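Putative sulfatase yidJ (Bacteroides fragilis, PDB 2QZU) probably hydrolyses sulfate esters as a metal-dependent arylsulfatase of the sulfatase family. Local coordinates at residues A[83-95]-A[105-117]. Residues are numbered along the deposited sequence; the frame is centred on the assembly and turned at random.
Sequences LMTGMYPIGSKVT and YGVELSQNARCWS
M84 and W116 meet obliquely where the end of helix 76-85 lies against the start of helix 116-122. The selenium of this selenomethionine sits 4.4 Å from the centroid of the indole five-membered ring, 56° off its normal, neither squarely over the face nor at the edge. This is a Met-aromatic contact, and the bend at chi2 (-49°) in the flexible, polarisable chain lets SE settle 3.5 Å from NE1 of W116. The same indole turns its edge to the preceding helical residue: L83 O lies near the ring plane, 3.3 Å from CD1 of W116. With chi1 at 57°, CG of W116 stands between its own backbone N and carbonyl carbon, and the indole reaches both L83 and M84.

M84 O is approached by C115 and W116 together. A weak hydrogen bond comes from W116 N, and C115 CA adds a CA-H...O contact at 3.1 Å. C115 is the N-cap of helix 116-122, its own N hydrogen-bonded to D118 OD2; its small thiol fits beside M84 CB. Side chains from both helices reach strand 29-35 of the central, mostly parallel sheet of the alkaline phosphatase-like sulfatase fold, M84 touching M34 and W116 touching L30.

T85 faces two ways. Its OG1 hydrogen-bonds to G81 O, one helical turn back, and accepts from M87 N in an ST turn, while CG2 presses against L109 CD1 at a tight 3.4 Å, the two side chains sliding past each other in opposite directions. A113, with only a methyl, fits beside the same CG2.

Further along, the beta-branched V94 and V107 meet through their CG1 methyls at 4.3 Å, and the side chains of T95 and V107 cross at about a right angle, T95 OG1 3.7 Å from V107 CG2. T85 O and R114 O are both acceptors, so a water donating to each joins them; a second donates to S92 O and accepts from S110 N.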
# COMPACT_ATOMS: atom_id res chain seq x y z
N LEU A 83 -9.25 6.72 27.64
CA LEU A 83 -9.43 8.16 27.64
C LEU A 83 -10.89 8.54 27.89
O LEU A 83 -11.18 9.37 28.74
CB LEU A 83 -8.99 8.76 26.30
CG LEU A 83 -9.37 10.23 26.10
CD1 LEU A 83 -8.64 11.09 27.12
CD2 LEU A 83 -9.03 10.66 24.68
N MSE A 84 -11.80 7.92 27.15
CA MSE A 84 -13.21 8.25 27.29
C MSE A 84 -13.86 7.83 28.62
O MSE A 84 -14.70 8.56 29.15
CB MSE A 84 -14.01 7.66 26.13
CG MSE A 84 -13.56 8.13 24.75
SE MSE A 84 -13.34 10.06 24.58
CE MSE A 84 -12.06 10.06 23.12
N THR A 85 -13.47 6.68 29.15
CA THR A 85 -14.05 6.17 30.40
C THR A 85 -13.28 6.49 31.68
O THR A 85 -13.84 6.45 32.77
CB THR A 85 -14.20 4.64 30.36
OG1 THR A 85 -12.91 4.03 30.32
CG2 THR A 85 -15.00 4.20 29.14
N GLY A 86 -11.99 6.77 31.54
CA GLY A 86 -11.17 7.05 32.72
C GLY A 86 -10.92 5.77 33.51
O GLY A 86 -10.55 5.81 34.68
N MSE A 87 -11.12 4.62 32.86
CA MSE A 87 -10.92 3.32 33.49
C MSE A 87 -9.81 2.56 32.78
O MSE A 87 -9.57 2.77 31.59
CB MSE A 87 -12.20 2.49 33.44
CG MSE A 87 -13.40 3.15 34.13
SE MSE A 87 -14.99 2.03 34.07
CE MSE A 87 -15.98 2.94 32.68
N TYR A 88 -9.13 1.68 33.50
CA TYR A 88 -8.09 0.89 32.88
C TYR A 88 -8.79 -0.13 31.97
O TYR A 88 -10.00 -0.33 32.08
CB TYR A 88 -7.18 0.33 33.98
CG TYR A 88 -6.39 1.47 34.61
CD1 TYR A 88 -5.38 2.12 33.90
CD2 TYR A 88 -6.73 1.97 35.88
CE1 TYR A 88 -4.73 3.25 34.42
CE2 TYR A 88 -6.09 3.10 36.40
CZ TYR A 88 -5.10 3.73 35.67
OH TYR A 88 -4.48 4.86 36.17
N PRO A 89 -8.07 -0.80 31.05
CA PRO A 89 -8.68 -1.76 30.12
C PRO A 89 -9.75 -2.77 30.56
O PRO A 89 -10.77 -2.90 29.89
CB PRO A 89 -7.48 -2.43 29.45
CG PRO A 89 -6.39 -2.28 30.44
CD PRO A 89 -6.60 -0.90 31.00
N ILE A 90 -9.54 -3.47 31.67
CA ILE A 90 -10.54 -4.43 32.11
C ILE A 90 -11.89 -3.75 32.35
O ILE A 90 -12.94 -4.24 31.91
CB ILE A 90 -10.10 -5.17 33.39
CG1 ILE A 90 -8.73 -5.82 33.15
CG2 ILE A 90 -11.13 -6.22 33.77
CD1 ILE A 90 -8.69 -6.76 31.95
N GLY A 91 -11.84 -2.60 33.02
CA GLY A 91 -13.06 -1.86 33.31
C GLY A 91 -13.67 -1.16 32.12
O GLY A 91 -14.90 -1.09 32.00
N SER A 92 -12.84 -0.64 31.23
CA SER A 92 -13.33 0.06 30.04
C SER A 92 -13.92 -0.93 29.05
O SER A 92 -14.72 -0.56 28.19
CB SER A 92 -12.18 0.81 29.35
OG SER A 92 -11.39 -0.09 28.59
N LYS A 93 -13.51 -2.19 29.18
CA LYS A 93 -13.96 -3.28 28.32
C LYS A 93 -13.30 -3.30 26.94
O LYS A 93 -13.46 -4.25 26.18
CB LYS A 93 -15.49 -3.26 28.17
CG LYS A 93 -16.22 -3.59 29.45
CD LYS A 93 -17.72 -3.52 29.28
CE LYS A 93 -18.44 -3.84 30.59
NZ LYS A 93 -18.02 -2.91 31.67
N VAL A 94 -12.55 -2.25 26.62
CA VAL A 94 -11.87 -2.18 25.32
C VAL A 94 -10.46 -2.75 25.50
O VAL A 94 -9.48 -2.02 25.69
CB VAL A 94 -11.80 -0.72 24.81
CG1 VAL A 94 -11.32 -0.71 23.36
CG2 VAL A 94 -13.18 -0.07 24.92
N THR A 95 -10.39 -4.07 25.43
CA THR A 95 -9.15 -4.81 25.64
C THR A 95 -8.27 -5.03 24.42
O THR A 95 -7.14 -5.51 24.54
CB THR A 95 -9.47 -6.18 26.24
OG1 THR A 95 -10.40 -6.85 25.39
CG2 THR A 95 -10.10 -6.01 27.63
N TYR A 105 -16.47 -10.66 21.50
CA TYR A 105 -16.10 -10.58 22.91
C TYR A 105 -16.54 -9.26 23.55
O TYR A 105 -16.20 -8.98 24.70
CB TYR A 105 -14.60 -10.78 23.04
CG TYR A 105 -14.18 -12.14 22.52
CD1 TYR A 105 -14.26 -13.27 23.33
CD2 TYR A 105 -13.81 -12.30 21.18
CE1 TYR A 105 -13.98 -14.54 22.81
CE2 TYR A 105 -13.53 -13.56 20.67
CZ TYR A 105 -13.62 -14.67 21.48
OH TYR A 105 -13.34 -15.92 20.96
N GLY A 106 -17.31 -8.47 22.81
CA GLY A 106 -17.80 -7.21 23.33
C GLY A 106 -16.74 -6.13 23.47
O GLY A 106 -16.81 -5.28 24.37
N VAL A 107 -15.75 -6.15 22.58
CA VAL A 107 -14.69 -5.15 22.63
C VAL A 107 -15.14 -3.86 21.96
O VAL A 107 -15.00 -3.68 20.75
CB VAL A 107 -13.40 -5.71 21.97
CG1 VAL A 107 -12.29 -4.67 22.02
CG2 VAL A 107 -12.96 -6.97 22.70
N GLU A 108 -15.72 -2.96 22.76
CA GLU A 108 -16.18 -1.66 22.28
C GLU A 108 -16.61 -0.83 23.48
O GLU A 108 -16.81 -1.35 24.58
CB GLU A 108 -17.37 -1.81 21.31
CG GLU A 108 -18.65 -2.36 21.93
CD GLU A 108 -19.85 -2.29 20.99
OE1 GLU A 108 -19.69 -1.91 19.81
OE2 GLU A 108 -20.97 -2.62 21.44
N LEU A 109 -16.75 0.48 23.28
CA LEU A 109 -17.16 1.37 24.36
C LEU A 109 -18.61 1.05 24.72
O LEU A 109 -19.45 0.91 23.84
CB LEU A 109 -17.05 2.83 23.90
CG LEU A 109 -17.36 3.91 24.94
CD1 LEU A 109 -16.38 3.82 26.10
CD2 LEU A 109 -17.26 5.28 24.28
N SER A 110 -18.89 0.95 26.01
CA SER A 110 -20.24 0.65 26.46
C SER A 110 -21.13 1.88 26.30
O SER A 110 -20.73 2.99 26.61
CB SER A 110 -20.23 0.23 27.93
OG SER A 110 -21.54 -0.02 28.40
N GLN A 111 -22.35 1.66 25.80
CA GLN A 111 -23.28 2.77 25.63
C GLN A 111 -23.63 3.34 27.01
O GLN A 111 -23.97 4.51 27.14
CB GLN A 111 -24.56 2.28 24.92
CG GLN A 111 -25.65 3.33 24.80
CD GLN A 111 -26.85 2.83 24.01
OE1 GLN A 111 -27.92 3.45 24.02
NE2 GLN A 111 -26.68 1.71 23.32
N ASN A 112 -23.53 2.49 28.04
CA ASN A 112 -23.83 2.90 29.41
C ASN A 112 -22.65 3.50 30.16
O ASN A 112 -22.80 3.96 31.29
CB ASN A 112 -24.36 1.71 30.21
CG ASN A 112 -25.65 1.15 29.64
OD1 ASN A 112 -26.62 1.88 29.42
ND2 ASN A 112 -25.67 -0.15 29.39
N ALA A 113 -21.48 3.50 29.54
CA ALA A 113 -20.30 4.06 30.20
C ALA A 113 -20.47 5.57 30.35
O ALA A 113 -20.88 6.26 29.42
CB ALA A 113 -19.05 3.76 29.38
N ARG A 114 -20.17 6.07 31.55
CA ARG A 114 -20.27 7.50 31.82
C ARG A 114 -18.94 8.13 31.42
O ARG A 114 -17.97 8.10 32.19
CB ARG A 114 -20.53 7.72 33.32
CG ARG A 114 -20.62 9.17 33.74
CD ARG A 114 -21.90 9.81 33.27
NE ARG A 114 -22.06 11.17 33.78
CZ ARG A 114 -23.03 11.99 33.41
NH1 ARG A 114 -23.93 11.58 32.53
NH2 ARG A 114 -23.11 13.22 33.91
N CYS A 115 -18.89 8.70 30.23
CA CYS A 115 -17.66 9.31 29.72
C CYS A 115 -17.59 10.80 30.04
O CYS A 115 -18.61 11.43 30.33
CB CYS A 115 -17.57 9.08 28.22
SG CYS A 115 -17.54 7.32 27.80
N TRP A 116 -16.39 11.38 29.97
CA TRP A 116 -16.25 12.80 30.28
C TRP A 116 -17.08 13.68 29.36
O TRP A 116 -17.50 14.77 29.75
CB TRP A 116 -14.78 13.26 30.25
CG TRP A 116 -14.05 13.02 28.96
CD1 TRP A 116 -13.31 11.92 28.62
CD2 TRP A 116 -13.97 13.92 27.84
NE1 TRP A 116 -12.77 12.08 27.37
CE2 TRP A 116 -13.16 13.30 26.86
CE3 TRP A 116 -14.51 15.19 27.57
CZ2 TRP A 116 -12.87 13.90 25.63
CZ3 TRP A 116 -14.21 15.79 26.34
CH2 TRP A 116 -13.40 15.14 25.39
N SER A 117 -17.32 13.21 28.14
CA SER A 117 -18.11 13.97 27.19
C SER A 117 -19.57 14.02 27.64
O SER A 117 -20.26 15.01 27.42
CB SER A 117 -17.99 13.37 25.78
OG SER A 117 -18.32 11.99 25.77
O HOH W 1 -16.49 5.93 33.40
O HOH W 2 -17.10 0.85 28.22